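Local coordinates for exopolyphosphatase (Cytophaga hutchinsonii, PDB 3MDQ), which probably cleaves terminal phosphate groups from polyphosphate chains, as an exopolyphosphatase of the Ppx/GppA family, at residues L31-S36 with L299-L304. Numbering follows the deposited sequence. Where two conformers were deposited one is given.
Sequences LVNEKS and LKEGVL. With SO4 (sulfate ion), chain F.
The amide of Asn33 meets Lys300 at its outer end: CE of the lysine lies beyond the OD1/ND2 end and raised over one face, 3.5 Å from Asn33 OD1. The two side chains cross at about a right angle. Over on the helix, the carboxylate of Glu301 is turned about 53° from this amide and offers both oxygens to Lys300 NZ, which lies close to its plane. The salt bridge from Lys300 NZ uses the syn lone pair of Glu301 OE2 at 3.0 Å; the bond from Lys300 NZ to Glu301 OE1 is weak at 3.2 Å, and OE1 also accepts from Ser298 N. Lys300 reaches this position by bending at its last torsion (chi4 -61°), which folds NZ back towards Glu301 while CE stays against the amide. Water fills in between strand and helix. One molecule accepts from Lys300 NZ at 3.0 Å and weakly from Asn33 ND2; a second, also weakly held by Asn33 ND2, lies 2.6 Å from Glu301 OE2, to which it can donate, on the opposite side of the carboxylate plane to Lys300 NZ.

The fold is that of the actin-like ATPase superfamily. Helix 299-309 follows strand 291-295 of one sheet but packs on the other, with Val303 on Val8 and Leu304 on Ile6. Residues 32-36 form part of an edge strand of that sheet, entered through a classic beta bulge in which Leu31 and Val32 both face Ile20; helix 52-71 covers the face bearing Val32, Glu34 and Ser36. An alanine in place of Lys300 would probably leave the Glu301 carboxylate without its positive mate and open a gap beside the Asn33 amide. Further along the strand, extended Lys35 sends NZ to within 2.6 Å of O1 of a sulfate, probably from the crystallisation liquor, which Arg269 also binds.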
ATOM      1  N   LEU A  31      -1.761   9.832 -17.655  1.00 14.11           N
ATOM      2  CA  LEU A  31      -0.774   9.636 -18.709  1.00 13.61           C
ATOM      3  C   LEU A  31       0.160   8.467 -18.442  1.00 12.36           C
ATOM      4  O   LEU A  31       0.530   7.761 -19.371  1.00 15.66           O
ATOM      5  CB  LEU A  31       0.041  10.925 -18.876  1.00 14.13           C
ATOM      6  CG  LEU A  31      -0.680  12.207 -19.264  1.00 17.33           C
ATOM      7  CD1 LEU A  31       0.340  13.296 -19.464  1.00 17.34           C
ATOM      8  CD2 LEU A  31      -1.518  12.020 -20.525  1.00 19.20           C
ATOM      9  N   VAL A  32       0.636   8.317 -17.197  1.00 11.73           N
ATOM     10  CA  VAL A  32       1.581   7.260 -16.816  1.00 11.76           C
ATOM     11  C   VAL A  32       1.173   6.725 -15.444  1.00  9.44           C
ATOM     12  O   VAL A  32       0.855   7.507 -14.546  1.00 11.71           O
ATOM     13  CB  VAL A  32       3.028   7.823 -16.685  1.00 14.38           C
ATOM     14  CG1 VAL A  32       4.007   6.745 -16.162  1.00 17.94           C
ATOM     15  CG2 VAL A  32       3.518   8.410 -18.019  1.00 13.82           C
ATOM     16  N   ASN A  33       1.164   5.398 -15.304  1.00 12.33           N
ATOM     17  CA  ASN A  33       1.017   4.739 -14.038  1.00 12.06           C
ATOM     18  C   ASN A  33       2.002   3.568 -14.090  1.00 16.95           C
ATOM     19  O   ASN A  33       1.711   2.559 -14.712  1.00 16.86           O
ATOM     20  CB  ASN A  33      -0.419   4.289 -13.838  1.00 13.73           C
ATOM     21  CG  ASN A  33      -0.655   3.704 -12.460  1.00 19.78           C
ATOM     22  OD1 ASN A  33       0.280   3.340 -11.764  1.00 25.97           O
ATOM     23  ND2 ASN A  33      -1.913   3.639 -12.050  1.00 26.93           N
ATOM     24  N   GLU A  34       3.161   3.744 -13.444  0.50 15.61           N
ATOM     25  CA  GLU A  34       4.336   2.878 -13.585  0.50 15.96           C
ATOM     26  C   GLU A  34       4.733   2.392 -12.194  0.50 14.50           C
ATOM     27  O   GLU A  34       4.564   3.129 -11.236  0.50 15.20           O
ATOM     28  CB  GLU A  34       5.489   3.720 -14.159  0.50 17.43           C
ATOM     29  CG  GLU A  34       6.771   2.984 -14.447  0.50 26.38           C
ATOM     30  CD  GLU A  34       7.065   2.921 -15.918  0.50 32.38           C
ATOM     31  OE1 GLU A  34       6.307   3.546 -16.690  0.50 32.95           O
ATOM     32  OE2 GLU A  34       8.053   2.263 -16.302  0.50 35.21           O
ATOM     33  N   LYS A  35       5.249   1.166 -12.078  1.00 14.82           N
ATOM     34  CA  LYS A  35       5.817   0.703 -10.832  1.00 14.45           C
ATOM     35  C   LYS A  35       7.193   0.096 -11.071  1.00 15.78           C
ATOM     36  O   LYS A  35       7.532  -0.340 -12.181  1.00 15.44           O
ATOM     37  CB  LYS A  35       4.933  -0.337 -10.157  1.00 18.09           C
ATOM     38  CG  LYS A  35       4.814  -1.637 -10.922  1.00 24.94           C
ATOM     39  CD  LYS A  35       3.856  -2.630 -10.199  1.00 34.58           C
ATOM     40  CE  LYS A  35       3.310  -3.667 -11.193  1.00 40.93           C
ATOM     41  NZ  LYS A  35       2.047  -4.294 -10.732  1.00 41.55           N
ATOM     42  N   SER A  36       7.968   0.039  -9.999  1.00 12.76           N
ATOM     43  CA  SER A  36       9.289  -0.550 -10.060  1.00 11.52           C
ATOM     44  C   SER A  36       9.592  -1.152  -8.712  1.00 14.36           C
ATOM     45  O   SER A  36       9.422  -0.487  -7.673  1.00 13.43           O
ATOM     46  CB  SER A  36      10.273   0.573 -10.407  1.00 15.70           C
ATOM     47  OG  SER A  36      11.634   0.151 -10.334  1.00 19.13           O
ATOM     48  N   LEU A 299      -2.030   5.721  -1.893  1.00  9.29           N
ATOM     49  CA  LEU A 299      -1.335   6.951  -1.547  1.00  8.84           C
ATOM     50  C   LEU A 299      -1.116   7.919  -2.706  1.00  9.88           C
ATOM     51  O   LEU A 299      -1.376   9.109  -2.561  1.00  9.72           O
ATOM     52  CB  LEU A 299       0.026   6.651  -0.879  1.00  9.16           C
ATOM     53  CG  LEU A 299       0.895   7.852  -0.531  1.00 10.21           C
ATOM     54  CD1 LEU A 299       0.220   8.731   0.500  1.00  8.77           C
ATOM     55  CD2 LEU A 299       2.253   7.324  -0.001  1.00 11.99           C
ATOM     56  N   LYS A 300      -0.626   7.428  -3.841  1.00 10.56           N
ATOM     57  CA  LYS A 300      -0.261   8.336  -4.933  1.00  9.83           C
ATOM     58  C   LYS A 300      -1.479   9.126  -5.446  1.00  8.85           C
ATOM     59  O   LYS A 300      -1.392  10.324  -5.721  1.00  8.86           O
ATOM     60  CB  LYS A 300       0.451   7.586  -6.065  1.00 10.26           C
ATOM     61  CG  LYS A 300      -0.373   6.581  -6.834  1.00 10.66           C
ATOM     62  CD  LYS A 300       0.469   5.556  -7.642  1.00 14.83           C
ATOM     63  CE  LYS A 300      -0.418   4.590  -8.541  1.00 18.05           C
ATOM     64  NZ  LYS A 300      -1.309   3.824  -7.682  1.00 24.25           N
ATOM     65  N   GLU A 301      -2.617   8.444  -5.532  1.00  9.53           N
ATOM     66  CA  GLU A 301      -3.853   9.113  -5.895  1.00  9.72           C
ATOM     67  C   GLU A 301      -4.342  10.063  -4.804  1.00  9.56           C
ATOM     68  O   GLU A 301      -4.850  11.128  -5.094  1.00  9.20           O
ATOM     69  CB  GLU A 301      -4.964   8.148  -6.266  1.00  9.16           C
ATOM     70  CG  GLU A 301      -4.733   7.424  -7.594  1.00 11.41           C
ATOM     71  CD  GLU A 301      -3.866   6.199  -7.524  1.00 12.89           C
ATOM     72  OE1 GLU A 301      -3.546   5.677  -6.422  1.00 11.84           O
ATOM     73  OE2 GLU A 301      -3.479   5.711  -8.644  1.00 18.06           O
ATOM     74  N   GLY A 302      -4.179   9.683  -3.544  1.00  9.34           N
ATOM     75  CA  GLY A 302      -4.519  10.601  -2.488  1.00  9.57           C
ATOM     76  C   GLY A 302      -3.715  11.866  -2.492  1.00 10.07           C
ATOM     77  O   GLY A 302      -4.237  12.937  -2.195  1.00  8.81           O
ATOM     78  N   VAL A 303      -2.431  11.748  -2.805  1.00  8.87           N
ATOM     79  CA  VAL A 303      -1.565  12.922  -2.972  1.00  7.63           C
ATOM     80  C   VAL A 303      -2.082  13.818  -4.111  1.00  7.82           C
ATOM     81  O   VAL A 303      -2.233  15.045  -3.953  1.00  8.85           O
ATOM     82  CB  VAL A 303      -0.095  12.489  -3.175  1.00  7.02           C
ATOM     83  CG1 VAL A 303       0.767  13.652  -3.664  1.00  9.23           C
ATOM     84  CG2 VAL A 303       0.470  11.871  -1.891  1.00  8.23           C
ATOM     85  N   LEU A 304      -2.345  13.205  -5.273  1.00  7.90           N
ATOM     86  CA  LEU A 304      -2.878  13.926  -6.432  1.00  7.71           C
ATOM     87  C   LEU A 304      -4.144  14.668  -6.074  1.00  8.14           C
ATOM     88  O   LEU A 304      -4.254  15.869  -6.345  1.00 10.57           O
ATOM     89  CB  LEU A 304      -3.128  12.961  -7.578  1.00  7.49           C
ATOM     90  CG  LEU A 304      -3.900  13.510  -8.772  1.00  9.74           C
ATOM     91  CD1 LEU A 304      -3.129  14.608  -9.508  1.00 10.45           C
ATOM     92  CD2 LEU A 304      -4.297  12.356  -9.709  1.00 12.97           C
TER
HETATM   93  S   SO4 F 319       0.325  -2.906  -7.968  0.70 28.64           S
HETATM   94  O1  SO4 F 319       1.342  -3.929  -8.232  0.70 35.68           O
HETATM   95  O2  SO4 F 319       0.770  -2.090  -6.844  0.70 29.55           O
HETATM   96  O3  SO4 F 319      -0.927  -3.581  -7.646  0.70 27.78           O
HETATM   97  O4  SO4 F 319       0.153  -2.055  -9.150  0.70 37.37           O
HETATM   98  O   HOH W   1      -1.726   1.420  -9.421  1.00 25.72           O
HETATM   99  O   HOH W   2      -3.998   3.246  -9.463  1.00 33.22           O